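Local coordinates for S-adenosylmethionine:2-demethylmenaquinone methyltransferase (Geobacillus kaustophilus, PDB 2PCN), which is a protein of the RraA-like family with a mixed alpha/beta fold, present as an assembly of three copies of the chain, at residues Ala140-Asp145 and Val149-Lys154; Asp5-Asp8 and Glu13-Val16; Cys17-Gln22 and Ile89-Ile94. One frame throughout, in Å; residues are numbered along the deposited sequence.

Contact 1: residues Ala140-Asp145 and Val149-Lys154; sequences AYVYAD and VVVANK
The antiparallel beta hairpin of strands 141-145 and 148-152 holds this contact. Tyr141 pairs with Ala152 and Tyr143 with Val150, both as hydrogen-bonded pairs. Each pair exchanges two nearly straight bonds, from Tyr141 N to Ala152 O at 2.8 Å and from Val150 N to Tyr143 O at 3.0 Å among them. The non-hydrogen-bonded pairs are Val142 with Val151 and Ala144 with Val149. Their side chains share one face, where Trp136 covers the valines. Val142 CG2 lies 3.5 Å from Val149 CG1, tighter than usual for two methyls. Both branches stand anti to their own backbone N (Val149 chi1 179°), which turns them across the gap. Val151 CG2 adds a looser touch on Val142 CG2 at 4.1 Å. The face with the tyrosines packs differently. Tyr143 CB meets Val150 CG2 at 3.8 Å, and the ring has Ala152 CB at its edge. Tyr143 OH is hydrogen-bonded to Leu156 N beyond the strand. Tyr141 CD2 comes obliquely to Lys154 C at 3.3 Å. Strand 141-145 also pairs with strand 30-38, and Val149 makes a backbone hydrogen bond with Cys17 and Val151 with Gln15. This is the pattern of a two-stranded antiparallel hairpin built into a larger mixed sheet.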
loop_
_atom_site.group_PDB
_atom_site.type_symbol
_atom_site.label_atom_id
_atom_site.label_comp_id
_atom_site.label_asym_id
_atom_site.label_seq_id
_atom_site.Cartn_x
_atom_site.Cartn_y
_atom_site.Cartn_z
ATOM N N ALA A 140 -23.816 1.775 -17.464
ATOM C CA ALA A 140 -22.702 2.687 -17.696
ATOM C C ALA A 140 -21.463 1.826 -17.919
ATOM O O ALA A 140 -21.504 0.618 -17.701
ATOM C CB ALA A 140 -22.502 3.601 -16.488
ATOM N N TYR A 141 -20.371 2.443 -18.359
ATOM C CA TYR A 141 -19.132 1.713 -18.616
ATOM C C TYR A 141 -18.010 2.152 -17.686
ATOM O O TYR A 141 -17.793 3.346 -17.484
ATOM C CB TYR A 141 -18.697 1.912 -20.070
ATOM C CG TYR A 141 -19.282 0.906 -21.035
ATOM C CD1 TYR A 141 -18.617 -0.288 -21.312
ATOM C CD2 TYR A 141 -20.511 1.135 -21.654
ATOM C CE1 TYR A 141 -19.160 -1.232 -22.183
ATOM C CE2 TYR A 141 -21.064 0.197 -22.527
ATOM C CZ TYR A 141 -20.382 -0.982 -22.787
ATOM O OH TYR A 141 -20.922 -1.911 -23.650
ATOM N N VAL A 142 -17.291 1.184 -17.127
ATOM C CA VAL A 142 -16.192 1.500 -16.228
ATOM C C VAL A 142 -14.864 0.979 -16.774
ATOM O O VAL A 142 -14.788 -0.114 -17.332
ATOM C CB VAL A 142 -16.444 0.917 -14.813
ATOM C CG1 VAL A 142 -16.553 -0.600 -14.878
ATOM C CG2 VAL A 142 -15.331 1.343 -13.867
ATOM N N TYR A 143 -13.823 1.784 -16.617
ATOM C CA TYR A 143 -12.488 1.427 -17.079
ATOM C C TYR A 143 -11.566 1.533 -15.876
ATOM O O TYR A 143 -11.551 2.552 -15.185
ATOM C CB TYR A 143 -12.032 2.399 -18.168
ATOM C CG TYR A 143 -12.960 2.450 -19.361
ATOM C CD1 TYR A 143 -12.825 1.547 -20.414
ATOM C CD2 TYR A 143 -13.995 3.379 -19.418
ATOM C CE1 TYR A 143 -13.703 1.570 -21.499
ATOM C CE2 TYR A 143 -14.877 3.412 -20.496
ATOM C CZ TYR A 143 -14.726 2.505 -21.533
ATOM O OH TYR A 143 -15.596 2.542 -22.601
ATOM N N ALA A 144 -10.808 0.478 -15.616
ATOM C CA ALA A 144 -9.904 0.487 -14.480
ATOM C C ALA A 144 -8.512 -0.010 -14.827
ATOM O O ALA A 144 -8.335 -0.860 -15.701
ATOM C CB ALA A 144 -10.486 -0.355 -13.350
ATOM N N ASP A 145 -7.520 0.542 -14.140
ATOM C CA ASP A 145 -6.144 0.118 -14.327
ATOM C C ASP A 145 -5.300 0.595 -13.156
ATOM O O ASP A 145 -5.832 1.085 -12.158
ATOM C CB ASP A 145 -5.571 0.598 -15.676
ATOM C CG ASP A 145 -5.360 2.097 -15.741
ATOM O OD1 ASP A 145 -5.569 2.790 -14.725
ATOM O OD2 ASP A 145 -4.971 2.578 -16.827
ATOM N N VAL A 149 -9.699 4.655 -11.746
ATOM C CA VAL A 149 -10.956 4.144 -12.273
ATOM C C VAL A 149 -11.808 5.300 -12.787
ATOM O O VAL A 149 -12.020 6.284 -12.082
ATOM C CB VAL A 149 -11.747 3.401 -11.174
ATOM C CG1 VAL A 149 -13.074 2.899 -11.733
ATOM C CG2 VAL A 149 -10.915 2.246 -10.622
ATOM N N VAL A 150 -12.289 5.176 -14.020
ATOM C CA VAL A 150 -13.121 6.205 -14.623
ATOM C C VAL A 150 -14.399 5.586 -15.174
ATOM O O VAL A 150 -14.399 4.444 -15.638
ATOM C CB VAL A 150 -12.372 6.949 -15.751
ATOM C CG1 VAL A 150 -11.106 7.583 -15.187
ATOM C CG2 VAL A 150 -12.035 5.995 -16.887
ATOM N N VAL A 151 -15.484 6.350 -15.118
ATOM C CA VAL A 151 -16.784 5.876 -15.575
ATOM C C VAL A 151 -17.396 6.763 -16.654
ATOM O O VAL A 151 -17.434 7.985 -16.517
ATOM C CB VAL A 151 -17.773 5.807 -14.392
ATOM C CG1 VAL A 151 -19.133 5.334 -14.873
ATOM C CG2 VAL A 151 -17.226 4.882 -13.315
ATOM N N ALA A 152 -17.877 6.137 -17.725
ATOM C CA ALA A 152 -18.520 6.855 -18.824
ATOM C C ALA A 152 -19.956 6.341 -18.922
ATOM O O ALA A 152 -20.248 5.227 -18.490
ATOM C CB ALA A 152 -17.775 6.597 -20.130
ATOM N N ASN A 153 -20.856 7.143 -19.481
ATOM C CA ASN A 153 -22.246 6.718 -19.593
ATOM C C ASN A 153 -22.507 5.823 -20.799
ATOM O O ASN A 153 -23.652 5.471 -21.085
ATOM C CB ASN A 153 -23.172 7.935 -19.626
ATOM C CG ASN A 153 -23.294 8.610 -18.272
ATOM O OD1 ASN A 153 -23.988 9.617 -18.127
ATOM N ND2 ASN A 153 -22.621 8.053 -17.268
ATOM N N LYS A 154 -21.442 5.454 -21.501
ATOM C CA LYS A 154 -21.549 4.585 -22.666
ATOM C C LYS A 154 -20.177 4.112 -23.125
ATOM O O LYS A 154 -19.154 4.639 -22.687
ATOM C CB LYS A 154 -22.273 5.306 -23.810
ATOM C CG LYS A 154 -21.753 6.700 -24.135
ATOM C CD LYS A 154 -20.409 6.672 -24.841
ATOM C CE LYS A 154 -19.996 8.071 -25.270
ATOM N NZ LYS A 154 -19.904 9.008 -24.113
#

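Contact 2: residues Asp5-Asp8 and Glu13-Val16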
loop_
_atom_site.group_PDB
_atom_site.type_symbol
_atom_site.label_atom_id
_atom_site.label_comp_id
_atom_site.label_asym_id
_atom_site.label_seq_id
_atom_site.Cartn_x
_atom_site.Cartn_y
_atom_site.Cartn_z
ATOM N N ASP A 5 -5.204 7.656 -20.930
ATOM C CA ASP A 5 -5.561 8.007 -22.303
ATOM C C ASP A 5 -7.031 8.387 -22.421
ATOM O O ASP A 5 -7.383 9.304 -23.165
ATOM C CB ASP A 5 -5.257 6.849 -23.260
ATOM C CG ASP A 5 -3.770 6.593 -23.413
ATOM O OD1 ASP A 5 -2.985 7.558 -23.307
ATOM O OD2 ASP A 5 -3.385 5.432 -23.657
ATOM N N LEU A 6 -7.888 7.682 -21.689
ATOM C CA LEU A 6 -9.322 7.964 -21.713
ATOM C C LEU A 6 -9.611 9.353 -21.155
ATOM O O LEU A 6 -10.483 10.064 -21.660
ATOM C CB LEU A 6 -10.077 6.906 -20.908
ATOM C CG LEU A 6 -10.024 5.509 -21.526
ATOM C CD1 LEU A 6 -10.632 4.488 -20.571
ATOM C CD2 LEU A 6 -10.765 5.523 -22.862
ATOM N N CYS A 7 -8.885 9.745 -20.113
ATOM C CA CYS A 7 -9.092 11.066 -19.543
ATOM C C CYS A 7 -8.650 12.145 -20.533
ATOM O O CYS A 7 -9.328 13.157 -20.692
ATOM C CB CYS A 7 -8.334 11.211 -18.218
ATOM S SG CYS A 7 -9.113 10.340 -16.817
ATOM N N ASP A 8 -7.529 11.923 -21.213
ATOM C CA ASP A 8 -7.032 12.904 -22.179
ATOM C C ASP A 8 -8.016 13.129 -23.324
ATOM O O ASP A 8 -8.205 14.257 -23.773
ATOM C CB ASP A 8 -5.684 12.464 -22.760
ATOM C CG ASP A 8 -4.558 12.513 -21.741
ATOM O OD1 ASP A 8 -4.778 13.030 -20.625
ATOM O OD2 ASP A 8 -3.446 12.040 -22.062
ATOM N N GLU A 13 -16.666 13.739 -20.576
ATOM C CA GLU A 13 -17.728 12.736 -20.515
ATOM C C GLU A 13 -17.434 11.695 -19.446
ATOM O O GLU A 13 -18.115 10.671 -19.367
ATOM C CB GLU A 13 -17.859 12.013 -21.853
ATOM C CG GLU A 13 -18.335 12.865 -23.003
ATOM C CD GLU A 13 -18.379 12.084 -24.298
ATOM O OE1 GLU A 13 -17.308 11.623 -24.744
ATOM O OE2 GLU A 13 -19.482 11.925 -24.863
ATOM N N LEU A 14 -16.425 11.954 -18.622
ATOM C CA LEU A 14 -16.038 10.994 -17.599
ATOM C C LEU A 14 -16.164 11.445 -16.156
ATOM O O LEU A 14 -16.077 12.631 -15.838
ATOM C CB LEU A 14 -14.587 10.553 -17.818
ATOM C CG LEU A 14 -14.207 9.726 -19.044
ATOM C CD1 LEU A 14 -12.692 9.606 -19.113
ATOM C CD2 LEU A 14 -14.850 8.352 -18.961
ATOM N N GLN A 15 -16.375 10.459 -15.292
ATOM C CA GLN A 15 -16.437 10.661 -13.858
ATOM C C GLN A 15 -15.169 9.956 -13.397
ATOM O O GLN A 15 -14.895 8.836 -13.826
ATOM C CB GLN A 15 -17.653 9.965 -13.254
ATOM C CG GLN A 15 -18.957 10.710 -13.445
ATOM C CD GLN A 15 -20.098 10.018 -12.744
ATOM O OE1 GLN A 15 -20.736 9.122 -13.300
ATOM N NE2 GLN A 15 -20.350 10.413 -11.503
ATOM N N VAL A 16 -14.389 10.610 -12.546
ATOM C CA VAL A 16 -13.151 10.022 -12.055
ATOM C C VAL A 16 -13.297 9.667 -10.583
ATOM O O VAL A 16 -13.538 10.536 -9.748
ATOM C CB VAL A 16 -11.967 10.996 -12.233
ATOM C CG1 VAL A 16 -10.687 10.358 -11.718
ATOM C CG2 VAL A 16 -11.817 11.366 -13.701
#
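Leu14 turns its CG anti to its own carbonyl carbon (chi1 -67°), and the extended second torsion (chi2 172°) carries CD1 out to Leu6 and Cys7 on helix 3-10. Cys7 has a similar first torsion (chi1 -75°), which brings SG up beside Leu14 and Val16. The Leu14 methyl does most of the touching. CD1 sits 3.4 Å from Leu6 O and 3.9 Å from Cys7 CA, against the helix backbone as much as its side chains. Leu6 CB approaches the same methyl at 4.2 Å. Cys7 SG bridges two residues of the strand. It lies 4.3 Å from Leu14 CD1 and 4.3 Å from Val16 CG2. No hydrogen bond crosses between 5-8 and 13-16; the contact is van der Waals packing. Strand 148-152 continues the apolar surface, with Val150 against both Cys7 and Val16, and Ala152 against Leu14. Pro114 of the second subunit packs on Cys7, Val115 of that subunit packs on Val16, and Arg95 of the same subunit forms a salt bridge with Asp8. The contact therefore lies close to a subunit interface. It is an example of an N-terminal helix folding back through a short connection onto the short beta strand that follows it.

Contact 3: residues Cys17-Gln22 and Ile89-Ile94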
loop_
_atom_site.group_PDB
_atom_site.type_symbol
_atom_site.label_atom_id
_atom_site.label_comp_id
_atom_site.label_asym_id
_atom_site.label_seq_id
_atom_site.Cartn_x
_atom_site.Cartn_y
_atom_site.Cartn_z
ATOM N N CYS A 17 -13.159 8.381 -10.270
ATOM C CA CYS A 17 -13.286 7.926 -8.894
ATOM C C CYS A 17 -12.198 8.541 -8.018
ATOM O O CYS A 17 -11.012 8.502 -8.355
ATOM C CB CYS A 17 -13.209 6.398 -8.835
ATOM S SG CYS A 17 -13.599 5.721 -7.206
ATOM N N GLU A 18 -12.615 9.104 -6.889
ATOM C CA GLU A 18 -11.703 9.755 -5.956
ATOM C C GLU A 18 -11.169 8.791 -4.907
ATOM O O GLU A 18 -10.202 9.092 -4.205
ATOM C CB GLU A 18 -12.425 10.915 -5.270
ATOM C CG GLU A 18 -12.894 11.989 -6.229
ATOM C CD GLU A 18 -13.908 12.922 -5.601
ATOM O OE1 GLU A 18 -13.666 13.386 -4.468
ATOM O OE2 GLU A 18 -14.942 13.193 -6.246
ATOM N N LEU A 19 -11.805 7.634 -4.803
ATOM C CA LEU A 19 -11.393 6.622 -3.847
ATOM C C LEU A 19 -10.315 5.729 -4.455
ATOM O O LEU A 19 -10.533 5.095 -5.488
ATOM C CB LEU A 19 -12.599 5.772 -3.440
ATOM C CG LEU A 19 -12.361 4.587 -2.502
ATOM C CD1 LEU A 19 -11.870 5.077 -1.143
ATOM C CD2 LEU A 19 -13.657 3.808 -2.346
ATOM N N PRO A 20 -9.126 5.688 -3.832
ATOM C CA PRO A 20 -8.043 4.851 -4.349
ATOM C C PRO A 20 -8.299 3.405 -3.941
ATOM O O PRO A 20 -8.610 3.127 -2.784
ATOM C CB PRO A 20 -6.809 5.435 -3.670
ATOM C CG PRO A 20 -7.342 5.847 -2.340
ATOM C CD PRO A 20 -8.655 6.512 -2.703
ATOM N N PHE A 21 -8.178 2.490 -4.892
ATOM C CA PHE A 21 -8.407 1.078 -4.615
ATOM C C PHE A 21 -7.113 0.285 -4.596
ATOM O O PHE A 21 -6.111 0.692 -5.185
ATOM C CB PHE A 21 -9.301 0.456 -5.693
ATOM C CG PHE A 21 -10.729 0.908 -5.646
ATOM C CD1 PHE A 21 -11.613 0.362 -4.721
ATOM C CD2 PHE A 21 -11.201 1.849 -6.552
ATOM C CE1 PHE A 21 -12.949 0.742 -4.701
ATOM C CE2 PHE A 21 -12.539 2.238 -6.539
ATOM C CZ PHE A 21 -13.412 1.681 -5.612
ATOM N N GLN A 22 -7.145 -0.853 -3.914
ATOM C CA GLN A 22 -6.003 -1.751 -3.889
ATOM C C GLN A 22 -6.406 -2.752 -4.967
ATOM O O GLN A 22 -7.582 -3.105 -5.059
ATOM C CB GLN A 22 -5.891 -2.472 -2.543
ATOM C CG GLN A 22 -5.718 -1.556 -1.345
ATOM C CD GLN A 22 -4.547 -0.611 -1.509
ATOM O OE1 GLN A 22 -3.429 -1.035 -1.798
ATOM N NE2 GLN A 22 -4.798 0.680 -1.321
ATOM N N ILE A 89 -15.467 -4.403 -8.584
ATOM C CA ILE A 89 -14.963 -3.219 -7.886
ATOM C C ILE A 89 -15.804 -3.125 -6.623
ATOM O O ILE A 89 -17.028 -2.988 -6.690
ATOM C CB ILE A 89 -15.133 -1.946 -8.735
ATOM C CG1 ILE A 89 -14.285 -2.067 -10.006
ATOM C CG2 ILE A 89 -14.722 -0.720 -7.924
ATOM C CD1 ILE A 89 -14.488 -0.947 -11.006
ATOM N N ILE A 90 -15.147 -3.192 -5.468
ATOM C CA ILE A 90 -15.866 -3.195 -4.200
ATOM C C ILE A 90 -15.542 -2.078 -3.217
ATOM O O ILE A 90 -14.393 -1.905 -2.811
ATOM C CB ILE A 90 -15.629 -4.542 -3.469
ATOM C CG1 ILE A 90 -15.812 -5.700 -4.450
ATOM C CG2 ILE A 90 -16.583 -4.677 -2.289
ATOM C CD1 ILE A 90 -15.505 -7.062 -3.867
ATOM N N HIS A 91 -16.565 -1.318 -2.839
ATOM C CA HIS A 91 -16.391 -0.265 -1.849
ATOM C C HIS A 91 -16.580 -1.040 -0.552
ATOM O O HIS A 91 -17.632 -0.980 0.094
ATOM C CB HIS A 91 -17.461 0.819 -2.011
ATOM C CG HIS A 91 -17.353 1.931 -1.013
ATOM N ND1 HIS A 91 -16.147 2.343 -0.486
ATOM C CD2 HIS A 91 -18.297 2.721 -0.453
ATOM C CE1 HIS A 91 -16.356 3.338 0.361
ATOM N NE2 HIS A 91 -17.654 3.587 0.398
ATOM N N GLY A 92 -15.543 -1.801 -0.212
ATOM C CA GLY A 92 -15.551 -2.644 0.967
ATOM C C GLY A 92 -14.357 -3.583 0.898
ATOM O O GLY A 92 -13.430 -3.344 0.123
ATOM N N CYS A 93 -14.378 -4.660 1.676
ATOM C CA CYS A 93 -13.252 -5.591 1.703
ATOM C C CYS A 93 -13.489 -6.948 1.050
ATOM O O CYS A 93 -14.620 -7.333 0.756
ATOM C CB CYS A 93 -12.810 -5.827 3.151
ATOM S SG CYS A 93 -12.214 -4.360 4.008
ATOM N N ILE A 94 -12.396 -7.666 0.829
ATOM C CA ILE A 94 -12.452 -9.003 0.259
ATOM C C ILE A 94 -11.562 -9.885 1.127
ATOM O O ILE A 94 -10.902 -9.397 2.050
ATOM C CB ILE A 94 -11.892 -9.048 -1.185
ATOM C CG1 ILE A 94 -10.387 -8.753 -1.176
ATOM C CG2 ILE A 94 -12.623 -8.039 -2.059
ATOM C CD1 ILE A 94 -9.695 -9.076 -2.484
#
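Phe21 and Ile89 meet in a CH-pi contact between the loop 17-22 and strand 87-90 of the mixed sheet in this RraA-like fold. Ile89 CG2 stands over one face of the Phe21 ring, 4.0 Å from the centroid and 29° off the ring normal. Phe21 CZ is the nearest ring atom to that methyl, at 3.6 Å. With CG anti to its carbonyl carbon (chi1 -71°), Phe21 brings its ring against Ile89 CG2. The two side chains cross at about a right angle. The ring edge also faces the backbone, with Ile90 O near the ring plane 3.6 Å from Phe21 CE1. Two residues earlier in the loop, Leu19 puts CD2 against His91, and these side chains also cross at about a right angle. The His91 ring stacks with that of Phe131, and the side chain touches Asp62. In the next shell, Met108 packs on Phe21 and Ile110 on Leu19. Backbone hydrogen bonds of Glu18 with Gly132 and Gln22 with Ala109 hold the loop, and those of Ile89 with Leu59 and Val61 hold the strand. His91 is the centre of an inverse gamma turn, where the chain turns a corner; Gly92 N makes a weak bond to Ile90 O at 2.8 Å. His91 ND1 is buried without a polar partner in the model, and Leu19 CD2 lies 3.4 Å from it.

Contact 1 is the most buried of the three and the one rich in backbone hydrogen bonds. Contacts 2 and 3 are partly buried and have no hydrogen bond between their segments. The centre of contact 2 is about 18 Å from the centre of the chain, that of contact 3 about 8 Å. Contact 2 lies close to another subunit, contact 1 touches it through Val150 alone, and contact 3 touches no other chain. All three reach the same mixed sheet. Strand 14-16 lies beside strand 148-152, and Glu13 forms a salt bridge with Lys154, so contacts 1 and 2 adjoin. Contact 3 joins contact 1 through Ile89 CD1 against Val142.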